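Trp repressor binding protein WrbA (PDB 1YDG) catalyses the reduction of quinones to quinols by NADH or NADPH, as a homotetrameric flavodoxin-like enzyme that binds one FMN per monomer. Local coordinates at the interface of chains A and B and the interface of chains A and C. Sequence-based numbering; all coordinates share one arbitrary frame. Chains: chain A/B/C, trp repressor binding protein WrbA.

Contact 1: the interface of chains A and B. Residues chain A 131, 162-166, 170; chain B 128-129.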
loop_
_atom_site.group_PDB
_atom_site.type_symbol
_atom_site.label_atom_id
_atom_site.label_comp_id
_atom_site.label_asym_id
_atom_site.label_seq_id
_atom_site.Cartn_x
_atom_site.Cartn_y
_atom_site.Cartn_z
ATOM N N GLN A 131 8.702 6.089 -6.228
ATOM C CA GLN A 131 9.026 7.234 -5.339
ATOM C C GLN A 131 7.944 7.492 -4.232
ATOM O O GLN A 131 8.192 8.221 -3.241
ATOM C CB GLN A 131 9.294 8.514 -6.166
ATOM C CG GLN A 131 10.538 8.431 -7.108
ATOM C CD GLN A 131 11.058 9.777 -7.670
ATOM O OE1 GLN A 131 11.798 9.790 -8.669
ATOM N NE2 GLN A 131 10.680 10.895 -7.052
ATOM N N SER A 162 9.187 20.735 -5.678
ATOM C CA SER A 162 10.042 19.566 -5.864
ATOM C C SER A 162 9.274 18.329 -6.355
ATOM O O SER A 162 9.801 17.217 -6.304
ATOM C CB SER A 162 10.785 19.248 -4.558
ATOM O OG SER A 162 9.901 18.835 -3.540
ATOM N N GLY A 163 8.043 18.526 -6.827
ATOM C CA GLY A 163 7.225 17.425 -7.378
ATOM C C GLY A 163 6.035 17.016 -6.528
ATOM O O GLY A 163 5.211 16.210 -6.949
ATOM N N GLY A 164 5.951 17.556 -5.323
ATOM C CA GLY A 164 4.742 17.445 -4.520
ATOM C C GLY A 164 4.526 16.050 -3.971
ATOM O O GLY A 164 3.433 15.511 -4.087
ATOM N N ASN A 165 5.581 15.469 -3.402
ATOM C CA ASN A 165 5.482 14.227 -2.626
ATOM C C ASN A 165 5.165 14.541 -1.154
ATOM O O ASN A 165 6.034 14.997 -0.395
ATOM C CB ASN A 165 6.775 13.419 -2.750
ATOM C CG ASN A 165 6.585 11.954 -2.362
ATOM O OD1 ASN A 165 5.770 11.640 -1.480
ATOM N ND2 ASN A 165 7.316 11.044 -3.037
ATOM N N PRO A 166 3.919 14.283 -0.727
ATOM C CA PRO A 166 3.581 14.606 0.660
ATOM C C PRO A 166 4.092 13.563 1.646
ATOM O O PRO A 166 4.116 13.808 2.858
ATOM C CB PRO A 166 2.048 14.630 0.656
ATOM C CG PRO A 166 1.643 13.776 -0.476
ATOM C CD PRO A 166 2.786 13.663 -1.445
ATOM N N SER A 170 11.591 12.743 -2.293
ATOM C CA SER A 170 11.928 11.711 -3.257
ATOM C C SER A 170 12.633 12.385 -4.419
ATOM O O SER A 170 12.181 13.414 -4.899
ATOM C CB SER A 170 10.707 10.921 -3.709
ATOM O OG SER A 170 9.805 11.704 -4.457
ATOM N N ASN B 128 4.564 13.512 -7.946
ATOM C CA ASN B 128 4.658 12.525 -6.871
ATOM C C ASN B 128 3.503 12.629 -5.875
ATOM O O ASN B 128 3.604 12.122 -4.755
ATOM C CB ASN B 128 5.990 12.687 -6.114
ATOM C CG ASN B 128 7.218 12.536 -7.007
ATOM O OD1 ASN B 128 8.175 13.311 -6.895
ATOM N ND2 ASN B 128 7.212 11.528 -7.872
ATOM N N GLY B 129 2.397 13.269 -6.266
ATOM C CA GLY B 129 1.277 13.485 -5.352
ATOM C C GLY B 129 0.209 12.406 -5.381
ATOM O O GLY B 129 -0.969 12.715 -5.293
HETATM O O HOH W 1 9.572 14.747 -4.939
HETATM O O HOH W 2 10.974 13.510 -7.980
#

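Contact 2: the interface of chains A and C. Residues chain A 89-93; chain C 98, 140-141, 144.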
loop_
_atom_site.group_PDB
_atom_site.type_symbol
_atom_site.label_atom_id
_atom_site.label_comp_id
_atom_site.label_asym_id
_atom_site.label_seq_id
_atom_site.Cartn_x
_atom_site.Cartn_y
_atom_site.Cartn_z
ATOM N N ARG A 89 14.050 -0.262 -4.826
ATOM C CA ARG A 89 14.286 -1.494 -5.534
ATOM C C ARG A 89 12.926 -2.082 -5.877
ATOM O O ARG A 89 12.277 -2.632 -5.008
ATOM C CB ARG A 89 15.048 -2.477 -4.637
ATOM C CG ARG A 89 16.437 -2.049 -4.296
ATOM C CD ARG A 89 17.357 -2.100 -5.496
ATOM N NE ARG A 89 18.689 -1.654 -5.114
ATOM C CZ ARG A 89 19.109 -0.392 -5.148
ATOM N NH1 ARG A 89 18.326 0.590 -5.574
ATOM N NH2 ARG A 89 20.336 -0.113 -4.754
ATOM N N PHE A 90 12.505 -1.946 -7.132
ATOM C CA PHE A 90 11.202 -2.425 -7.604
ATOM C C PHE A 90 10.033 -1.961 -6.729
ATOM O O PHE A 90 9.103 -2.728 -6.457
ATOM C CB PHE A 90 11.147 -3.959 -7.728
ATOM C CG PHE A 90 12.254 -4.570 -8.541
ATOM C CD1 PHE A 90 12.373 -4.302 -9.900
ATOM C CD2 PHE A 90 13.137 -5.461 -7.954
ATOM C CE1 PHE A 90 13.393 -4.887 -10.660
ATOM C CE2 PHE A 90 14.161 -6.055 -8.683
ATOM C CZ PHE A 90 14.289 -5.780 -10.053
ATOM N N GLY A 91 10.088 -0.704 -6.288
ATOM C CA GLY A 91 8.993 -0.093 -5.543
ATOM C C GLY A 91 9.012 -0.355 -4.047
ATOM O O GLY A 91 8.115 0.072 -3.336
ATOM N N GLY A 92 10.035 -1.055 -3.569
ATOM C CA GLY A 92 10.227 -1.279 -2.141
ATOM C C GLY A 92 11.585 -0.765 -1.718
ATOM O O GLY A 92 12.339 -0.270 -2.535
ATOM N N ALA A 93 11.915 -0.907 -0.442
ATOM C CA ALA A 93 13.218 -0.464 0.035
ATOM C C ALA A 93 14.275 -1.490 -0.381
ATOM O O ALA A 93 13.934 -2.622 -0.742
ATOM C CB ALA A 93 13.179 -0.268 1.573
ATOM N N ARG C 98 14.038 -10.109 0.127
ATOM C CA ARG C 98 14.401 -8.905 -0.611
ATOM C C ARG C 98 15.806 -8.979 -1.208
ATOM O O ARG C 98 16.038 -8.485 -2.307
ATOM C CB ARG C 98 14.259 -7.649 0.255
ATOM C CG ARG C 98 12.848 -7.393 0.739
ATOM C CD ARG C 98 11.768 -7.354 -0.352
ATOM N NE ARG C 98 12.020 -6.352 -1.375
ATOM C CZ ARG C 98 11.113 -5.900 -2.255
ATOM N NH1 ARG C 98 9.841 -6.303 -2.224
ATOM N NH2 ARG C 98 11.489 -5.033 -3.186
ATOM N N MET C 140 3.546 -5.431 -5.659
ATOM C CA MET C 140 4.022 -4.168 -6.235
ATOM C C MET C 140 5.340 -4.370 -6.969
ATOM O O MET C 140 5.514 -3.869 -8.066
ATOM C CB MET C 140 4.106 -3.056 -5.177
ATOM C CG MET C 140 2.736 -2.591 -4.638
ATOM S SD MET C 140 1.355 -2.426 -5.802
ATOM C CE MET C 140 1.596 -0.771 -6.482
ATOM N N THR C 141 6.244 -5.138 -6.376
ATOM C CA THR C 141 7.504 -5.534 -7.021
ATOM C C THR C 141 7.294 -6.247 -8.355
ATOM O O THR C 141 7.920 -5.899 -9.344
ATOM C CB THR C 141 8.344 -6.411 -6.054
ATOM O OG1 THR C 141 8.841 -5.576 -5.015
ATOM C CG2 THR C 141 9.502 -7.113 -6.744
ATOM N N HIS C 144 6.688 -4.108 -11.447
ATOM C CA HIS C 144 7.881 -3.543 -12.088
ATOM C C HIS C 144 8.421 -4.508 -13.131
ATOM O O HIS C 144 9.093 -4.085 -14.058
ATOM C CB HIS C 144 8.989 -3.200 -11.080
ATOM C CG HIS C 144 8.719 -1.972 -10.257
ATOM N ND1 HIS C 144 9.509 -0.845 -10.323
ATOM C CD2 HIS C 144 7.764 -1.706 -9.331
ATOM C CE1 HIS C 144 9.033 0.074 -9.500
ATOM N NE2 HIS C 144 7.982 -0.427 -8.874
HETATM O O HOH W 3 14.484 -5.044 -2.523
#

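Contact 1: the interface of chains A and B
With its CG turned away from its own carbonyl carbon (chi1 -59°), B:Asn128 sends its side chain from chain B into a cup of chain A formed by A:Gly163, A:Asn165, A:Ser170 and A:Gln131. A:Asn165 is turned the other way, its CG opposite its backbone N (chi1 -161°), which lays its CB against the CB of B:Asn128 at 3.5 Å; the two amide planes lie 44° apart, so the side chains meet through their methylene groups and do not pair amide to amide.

A direct hydrogen bond across the contact comes from the backbone: B:Asn128 N gives its hydrogen to the carbonyl O of A:Gly163 at 2.9 Å, nearly straight at the hydrogen. A:Gly163 has a positive phi, easy for a residue without a side chain, and the absence of a side chain probably lets the partner chain come close.

The carboxamide oxygen of B:Asn128 is held through solvent. Water 1 lies 2.8 Å from this OD1 and also bonds to the carbonyl oxygens of A:Ser162 and A:Ser170 and to the hydroxyl of A:Ser170. Water 2 joins the same OD1 to A:Gln131, whose NE2 is 2.8 Å from the water. Asparagine suits this place because a short amide can reach both waters while its backbone stays against the glycine.

The cup is braced from within chain A. The hydroxyl OG of A:Ser170 accepts from A:Gln131 NE2 and from A:Asn165 ND2, each at 2.9 Å, and A:Asn165 ND2 also reaches the carbonyl O of A:Gln131, approaching from above the carbonyl plane. These bonds hold both amides in place from within chain A.

B:Asn128 and B:Gly129 belong to an FMN-binding loop, so the contact ties the flavin site of one subunit to a loop of its neighbour and helps to hold the homotetramer together.

Contact 2: the interface of chains A and C
A:Phe90 meets C:Thr141 and C:His144 mainly through its backbone and CB, and a hydrogen bond crosses here: C:Thr141 OG1 donates to the carbonyl O of A:Phe90 at 3.2 Å, a long bond that arrives 37° above the carbonyl plane. The hydroxyl also accepts from C:Arg98, which probably leaves its own hydrogen directed to the carbonyl. C:Arg98 approaches it end-on, NH1 at 3.1 Å and NH2 at 3.3 Å from OG1, with OG1 lying somewhat out of the guanidinium plane. The arginine, bent at chi2 and chi3, is thus a second-shell residue that orients the hydroxyl, and its charge is likely to polarise it towards donation.

Water carries a further link. C:Arg98 NE and NH2 both bond to water 3, which lies at the guanidinium edge and is 3.1 Å from the carbonyl O of A:Ala93.

The remaining contacts are of van der Waals and ring type. The imidazole of C:His144 lies with one face against the peptide following A:Phe90, whose carbonyl carbon C is 3.4 Å from the ring centroid. A flat ring suits a flat peptide, and A:Gly91, with no side chain, lets it continue beneath the ring. With OG1 opposite the carbonyl carbon (chi1 -71°), the methyl CG2 of C:Thr141 falls opposite the backbone N and packs on A:Phe90 CB at 3.7 Å, while the ring carbon CD1 of A:Phe90 touches C:His144 CB. Threonine therefore serves twice, with a hydroxyl for the carbonyl and a methyl for the phenylalanine. A valine in its place would probably keep the packing but leave the A:Phe90 carbonyl without its donor and the C:Arg98 guanidinium without this acceptor.

In the flavodoxin-like fold, A:Arg89 ends strand 81-89; A:Arg89 and A:Phe90 belong to an FMN-binding segment, and A:Phe90 and A:Gly91 lead into strand 92-93. C:Thr141 and C:His144, the latter also an FMN-binding residue, lie near the end of helix 131-144, with C:Arg98 on helix 95-101.

About 18 Å separates the C-alpha centres of contact 1 and contact 2, and chain A takes part in both, facing chain B in one and chain C in the other. The two patches share no residue, yet each involves FMN-binding segments: B:Asn128 and B:Gly129 in contact 1, A:Arg89, A:Phe90 and C:His144 in contact 2. A:Gln131 of contact 1 lies just before helix 133-143 of chain A, the counterpart of the chain C helix that carries C:Thr141 and C:His144. Because every subunit repeats both surfaces, both two-fold interfaces probably contribute to the homotetramer, with FMN-binding residues lying at subunit boundaries.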